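Local coordinates for protein beta-glucanase (Podospora anserina, PDB 4LE4) that probably hydrolyses beta-glucans, including cellulose-type chains, as a glycoside hydrolase of family GH131, at residues Gly93-His98 / Ile169-Gly174; Arg113-Ala118 / Val207-Leu212. All blocks are in the same frame, centred on the assembly; numbering follows the deposited sequence.

Interaction 1 (Gly93-His98 / Ile169-Gly174)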
loop_
_atom_site.group_PDB
_atom_site.type_symbol
_atom_site.label_atom_id
_atom_site.label_comp_id
_atom_site.label_asym_id
_atom_site.label_seq_id
_atom_site.Cartn_x
_atom_site.Cartn_y
_atom_site.Cartn_z
ATOM N N GLY A 93 1.869 16.086 -12.732
ATOM C CA GLY A 93 2.300 17.109 -11.805
ATOM C C GLY A 93 2.767 16.560 -10.472
ATOM O O GLY A 93 3.302 15.442 -10.386
ATOM N N LYS A 94 2.580 17.360 -9.430
ATOM C CA LYS A 94 2.990 16.941 -8.100
ATOM C C LYS A 94 1.776 16.402 -7.383
ATOM O O LYS A 94 0.758 17.092 -7.219
ATOM C CB LYS A 94 3.608 18.112 -7.318
ATOM C CG LYS A 94 4.474 17.673 -6.119
ATOM C CD LYS A 94 4.574 18.800 -5.081
ATOM C CE LYS A 94 3.152 19.187 -4.628
ATOM N NZ LYS A 94 3.040 20.291 -3.623
ATOM N N VAL A 95 1.898 15.156 -6.937
ATOM C CA VAL A 95 0.803 14.445 -6.277
ATOM C C VAL A 95 1.355 13.708 -5.062
ATOM O O VAL A 95 2.496 13.254 -5.095
ATOM C CB VAL A 95 0.220 13.385 -7.239
ATOM C CG1 VAL A 95 -1.008 12.747 -6.630
ATOM C CG2 VAL A 95 -0.099 14.026 -8.586
ATOM N N TYR A 96 0.567 13.607 -3.991
ATOM C CA TYR A 96 1.007 12.892 -2.790
ATOM C C TYR A 96 0.180 11.627 -2.637
ATOM O O TYR A 96 -1.052 11.690 -2.608
ATOM C CB TYR A 96 0.798 13.747 -1.549
ATOM C CG TYR A 96 1.579 15.034 -1.586
ATOM C CD1 TYR A 96 2.912 15.078 -1.168
ATOM C CD2 TYR A 96 0.984 16.201 -2.026
ATOM C CE1 TYR A 96 3.630 16.284 -1.188
ATOM C CE2 TYR A 96 1.686 17.395 -2.062
ATOM C CZ TYR A 96 2.998 17.430 -1.642
ATOM O OH TYR A 96 3.673 18.631 -1.696
ATOM N N TYR A 97 0.853 10.485 -2.519
ATOM C CA TYR A 97 0.163 9.202 -2.395
ATOM C C TYR A 97 0.269 8.721 -0.955
ATOM O O TYR A 97 1.349 8.376 -0.495
ATOM C CB TYR A 97 0.806 8.167 -3.307
ATOM C CG TYR A 97 0.366 8.244 -4.732
ATOM C CD1 TYR A 97 0.648 9.372 -5.501
ATOM C CD2 TYR A 97 -0.312 7.180 -5.328
ATOM C CE1 TYR A 97 0.262 9.422 -6.842
ATOM C CE2 TYR A 97 -0.703 7.223 -6.659
ATOM C CZ TYR A 97 -0.408 8.348 -7.412
ATOM O OH TYR A 97 -0.744 8.363 -8.758
ATOM N N HIS A 98 -0.854 8.695 -0.253
ATOM C CA HIS A 98 -0.878 8.300 1.154
ATOM C C HIS A 98 -1.332 6.868 1.430
ATOM O O HIS A 98 -2.133 6.290 0.701
ATOM C CB HIS A 98 -1.887 9.145 1.947
ATOM C CG HIS A 98 -1.503 10.571 2.183
ATOM N ND1 HIS A 98 -1.770 11.582 1.280
ATOM C CD2 HIS A 98 -0.952 11.168 3.266
ATOM C CE1 HIS A 98 -1.391 12.740 1.796
ATOM N NE2 HIS A 98 -0.897 12.516 3.001
ATOM N N ILE A 169 5.285 12.603 -5.273
ATOM C CA ILE A 169 5.708 12.323 -6.622
ATOM C C ILE A 169 5.529 13.540 -7.538
ATOM O O ILE A 169 4.461 14.137 -7.563
ATOM C CB ILE A 169 4.894 11.139 -7.196
ATOM C CG1 ILE A 169 4.927 9.958 -6.196
ATOM C CG2 ILE A 169 5.462 10.722 -8.577
ATOM C CD1 ILE A 169 4.234 8.712 -6.667
ATOM N N ASP A 170 6.580 13.896 -8.261
ATOM C CA ASP A 170 6.474 14.982 -9.237
ATOM C C ASP A 170 6.587 14.269 -10.568
ATOM O O ASP A 170 7.697 13.945 -11.004
ATOM C CB ASP A 170 7.620 15.990 -9.106
ATOM C CG ASP A 170 7.395 17.233 -9.977
ATOM O OD1 ASP A 170 6.667 17.125 -10.992
ATOM O OD2 ASP A 170 7.941 18.307 -9.644
ATOM N N PHE A 171 5.456 14.010 -11.217
ATOM C CA PHE A 171 5.470 13.299 -12.490
ATOM C C PHE A 171 6.051 14.123 -13.650
ATOM O O PHE A 171 6.374 13.582 -14.697
ATOM C CB PHE A 171 4.064 12.840 -12.835
ATOM C CG PHE A 171 3.545 11.749 -11.944
ATOM C CD1 PHE A 171 3.852 10.412 -12.209
ATOM C CD2 PHE A 171 2.738 12.051 -10.853
ATOM C CE1 PHE A 171 3.359 9.378 -11.394
ATOM C CE2 PHE A 171 2.234 11.036 -10.029
ATOM C CZ PHE A 171 2.551 9.682 -10.306
ATOM N N ALA A 172 6.184 15.426 -13.452
ATOM C CA ALA A 172 6.734 16.276 -14.508
ATOM C C ALA A 172 8.254 16.247 -14.448
ATOM O O ALA A 172 8.919 16.100 -15.472
ATOM C CB ALA A 172 6.219 17.696 -14.356
ATOM N N ALA A 173 8.803 16.356 -13.249
ATOM C CA ALA A 173 10.240 16.329 -13.051
ATOM C C ALA A 173 10.795 14.906 -12.990
ATOM O O ALA A 173 11.995 14.691 -13.179
ATOM C CB ALA A 173 10.578 17.035 -11.766
ATOM N N GLY A 174 9.930 13.934 -12.711
ATOM C CA GLY A 174 10.425 12.571 -12.598
ATOM C C GLY A 174 11.192 12.371 -11.306
ATOM O O GLY A 174 12.338 11.905 -11.305
#
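Val95 and Ile169 form an antiparallel hydrogen-bonded pair that ties strand 94-102 to the end of strand 163-170. Two nearly straight bonds join them: Val95 N donates to Ile169 O at 2.8 Å and Ile169 N to Val95 O at 2.9 Å. A third backbone bond, from Phe171 N to Gly93 O at 2.7 Å, carries the ladder just past the last strand residue. Between these bonds lies the non-hydrogen-bonded pair Lys94 and Asp170, where the CA of Lys94 approaches Ile169 O in a CA-H...O contact. Gly93 has positive phi, a conformation that suits glycine.

Apolar contacts gather on the face of Val95 and Ile169, beta-branched residues suited to a buried strand position. Ile169 branches at CB: CG2 lies over the centre of one face of the Phe171 ring, 3.4 Å above the plane, while CG1 stands anti to the carbonyl carbon (chi1 -50°) and its CD1 reaches Tyr97 CD1 at 3.8 Å. Val95 CG2 meets the Phe171 edge at CE2, 4.1 Å away. Tyr97 crosses Phe171 at about a right angle, its OH 3.9 Å from Phe171 CZ and its CE1 near Phe171 CE2. The buried Tyr97 hydroxyl is satisfied by Ile90 O.

Polar side chains take the other face. Asp170 OD1 accepts from Ala172 N at 3.0 Å, an Asx turn that suits aspartate to the point where the strand ends. Lys94, bent at chi3 (58°), hydrogen-bonds through NZ to Tyr96 OH.

Residues 171-174 turn the chain into strand 175-182, a beta hairpin with strand 163-170, and Gly174 N bonds to Asp170 O. Strand 222-233 flanks strand 94-102, its Ile231 touching Val95 and Tyr97; Trp205 and Phe120 meet the Tyr97 ring edge-to-face.

Interaction 2 (Arg113-Ala118 / Val207-Leu212)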
loop_
_atom_site.group_PDB
_atom_site.type_symbol
_atom_site.label_atom_id
_atom_site.label_comp_id
_atom_site.label_asym_id
_atom_site.label_seq_id
_atom_site.Cartn_x
_atom_site.Cartn_y
_atom_site.Cartn_z
ATOM N N ARG A 113 10.938 -14.231 2.271
ATOM C CA ARG A 113 10.479 -13.960 0.912
ATOM C C ARG A 113 10.315 -12.490 0.642
ATOM O O ARG A 113 9.888 -11.744 1.510
ATOM C CB ARG A 113 9.142 -14.648 0.657
ATOM C CG ARG A 113 9.309 -16.164 0.615
ATOM C CD ARG A 113 7.974 -16.873 0.658
ATOM N NE ARG A 113 7.228 -16.746 -0.583
ATOM C CZ ARG A 113 6.076 -17.368 -0.778
ATOM N NH1 ARG A 113 5.589 -18.135 0.187
ATOM N NH2 ARG A 113 5.400 -17.219 -1.910
ATOM N N GLU A 114 10.621 -12.086 -0.584
ATOM C CA GLU A 114 10.497 -10.675 -0.926
ATOM C C GLU A 114 9.030 -10.273 -1.113
ATOM O O GLU A 114 8.255 -10.991 -1.739
ATOM C CB GLU A 114 11.287 -10.380 -2.203
ATOM C CG GLU A 114 11.055 -8.967 -2.772
ATOM C CD GLU A 114 11.942 -8.666 -4.004
ATOM O OE1 GLU A 114 12.899 -9.429 -4.293
ATOM O OE2 GLU A 114 11.688 -7.654 -4.676
ATOM N N HIS A 115 8.656 -9.119 -0.555
ATOM C CA HIS A 115 7.302 -8.595 -0.718
ATOM C C HIS A 115 7.476 -7.233 -1.344
ATOM O O HIS A 115 8.419 -6.522 -1.003
ATOM C CB HIS A 115 6.597 -8.393 0.629
ATOM C CG HIS A 115 6.328 -9.671 1.365
ATOM N ND1 HIS A 115 7.335 -10.441 1.914
ATOM C CD2 HIS A 115 5.169 -10.298 1.663
ATOM C CE1 HIS A 115 6.801 -11.489 2.522
ATOM N NE2 HIS A 115 5.489 -11.425 2.384
ATOM N N GLN A 116 6.585 -6.916 -2.269
ATOM C CA GLN A 116 6.548 -5.613 -2.952
ATOM C C GLN A 116 5.175 -5.079 -2.521
ATOM O O GLN A 116 4.168 -5.731 -2.725
ATOM C CB GLN A 116 6.672 -5.820 -4.457
ATOM C CG GLN A 116 8.138 -6.236 -4.796
ATOM C CD GLN A 116 8.298 -6.876 -6.157
ATOM O OE1 GLN A 116 7.407 -6.804 -6.995
ATOM N NE2 GLN A 116 9.452 -7.505 -6.387
ATOM N N ILE A 117 5.174 -3.878 -1.958
ATOM C CA ILE A 117 3.988 -3.288 -1.345
ATOM C C ILE A 117 3.661 -1.887 -1.836
ATOM O O ILE A 117 4.557 -1.052 -1.926
ATOM C CB ILE A 117 4.255 -3.219 0.180
ATOM C CG1 ILE A 117 4.633 -4.636 0.690
ATOM C CG2 ILE A 117 3.040 -2.676 0.915
ATOM C CD1 ILE A 117 5.351 -4.671 2.041
ATOM N N ALA A 118 2.385 -1.604 -2.107
ATOM C CA ALA A 118 2.003 -0.233 -2.539
ATOM C C ALA A 118 2.892 0.235 -3.712
ATOM O O ALA A 118 3.415 1.364 -3.745
ATOM C CB ALA A 118 2.148 0.709 -1.378
ATOM N N VAL A 207 -2.395 -1.037 -4.566
ATOM C CA VAL A 207 -2.582 -0.940 -3.122
ATOM C C VAL A 207 -2.787 -2.358 -2.675
ATOM O O VAL A 207 -3.866 -2.952 -2.840
ATOM C CB VAL A 207 -3.822 -0.105 -2.776
ATOM C CG1 VAL A 207 -4.055 -0.078 -1.236
ATOM C CG2 VAL A 207 -3.629 1.290 -3.330
ATOM N N GLY A 208 -1.739 -2.904 -2.087
ATOM C CA GLY A 208 -1.806 -4.284 -1.684
ATOM C C GLY A 208 -0.413 -4.849 -1.654
ATOM O O GLY A 208 0.557 -4.094 -1.560
ATOM N N VAL A 209 -0.313 -6.168 -1.786
ATOM C CA VAL A 209 0.948 -6.879 -1.648
ATOM C C VAL A 209 1.182 -7.973 -2.665
ATOM O O VAL A 209 0.288 -8.726 -3.026
ATOM C CB VAL A 209 1.028 -7.579 -0.244
ATOM C CG1 VAL A 209 2.478 -8.151 -0.017
ATOM C CG2 VAL A 209 0.634 -6.624 0.872
ATOM N N LEU A 210 2.435 -8.064 -3.093
ATOM C CA LEU A 210 2.884 -9.086 -4.022
ATOM C C LEU A 210 4.029 -9.779 -3.272
ATOM O O LEU A 210 4.871 -9.113 -2.689
ATOM C CB LEU A 210 3.385 -8.431 -5.324
ATOM C CG LEU A 210 3.883 -9.285 -6.497
ATOM C CD1 LEU A 210 3.917 -8.476 -7.771
ATOM C CD2 LEU A 210 5.277 -9.773 -6.171
ATOM N N GLU A 211 4.038 -11.115 -3.246
ATOM C CA GLU A 211 5.114 -11.829 -2.554
ATOM C C GLU A 211 5.778 -12.809 -3.523
ATOM O O GLU A 211 5.102 -13.634 -4.135
ATOM C CB GLU A 211 4.573 -12.624 -1.353
ATOM C CG GLU A 211 5.626 -13.471 -0.592
ATOM C CD GLU A 211 5.030 -14.251 0.587
ATOM O OE1 GLU A 211 3.926 -14.803 0.454
ATOM O OE2 GLU A 211 5.657 -14.305 1.655
ATOM N N LEU A 212 7.093 -12.725 -3.667
ATOM C CA LEU A 212 7.787 -13.643 -4.576
ATOM C C LEU A 212 8.025 -14.991 -3.915
ATOM O O LEU A 212 8.126 -15.079 -2.702
ATOM C CB LEU A 212 9.152 -13.083 -4.972
ATOM C CG LEU A 212 9.244 -11.766 -5.756
ATOM C CD1 LEU A 212 8.737 -10.620 -4.914
ATOM C CD2 LEU A 212 10.716 -11.504 -6.109
#
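Two neighbouring strands of an antiparallel sheet in this concanavalin-clan beta-sandwich, 115-117 and 209-211, meet here in a buried contact. Gln116 and Leu210 are the hydrogen-bonded pair, with Gln116 N to Leu210 O at 2.8 Å and the reciprocal bond from Leu210 N. Leu212 N to Glu114 O and Ala118 N to Gly208 O extend the ladder. Gly208 adopts backbone angles at the chain's corner that a side chain would hardly tolerate.

On the face of His115, Ile117 and Val209, Glu211 CG sits over the imidazole, 3.9 Å from its centroid, in a CH-pi contact, while Val209 CG1 meets the ring edge. Glu211 is extended, CG anti to the backbone N (chi1 177°), and its carboxylate stacks on the Arg113 guanidinium with the planes 5° apart. The salt bridge is long, Arg113 NE to Glu211 OE2 at 3.7 Å, and rests on charge alone, since OE2 lies well out of the guanidinium plane; NE instead donates to Leu212 O at 2.8 Å, almost straight and in that plane. Arginine suits this place by offering both a flat face and a directed N-H. Asp219 pairs with Arg113, Arg78 with Glu211, and His115 NE2 hydrogen-bonds to Glu222.

Gln116 and Leu210 lie side by side, pointing the same way, Gln116 OE1 3.7 Å from Leu210 CD2. Gln116 NE2 donates to Glu114 OE2 at 2.8 Å from above the carboxylate plane and also meets Leu212 CD1. That methyl lies 3.6 Å from Glu114 CG, while Leu212 CD2 comes up to the carboxylate at OE1.

Strand 125-129 borders strand 115-120, strand 78-84 borders strand 209-211, and Phe224 and Trp226 of strand 222-233 press on Val209 and Ile117.

In the fold
Interactions 1 and 2 belong to the two different antiparallel sheets of the sandwich. Their centres lie about 22 Å apart and their nearest atoms about 7 Å, so they do not touch. Along the chain the segments alternate, 93-98, 113-118, 169-174, 207-212, so each contact joins regions far apart in sequence and the two pairings cross along the chain. Strand 94-102 precedes strand 115-120, the chain passing from one sheet to the other. Strand 222-233 links them: it pairs with strand 94-102 in the first sheet, while its side chains face interaction 2. Together the contacts help define the all-beta scaffold of the GH131 catalytic domain.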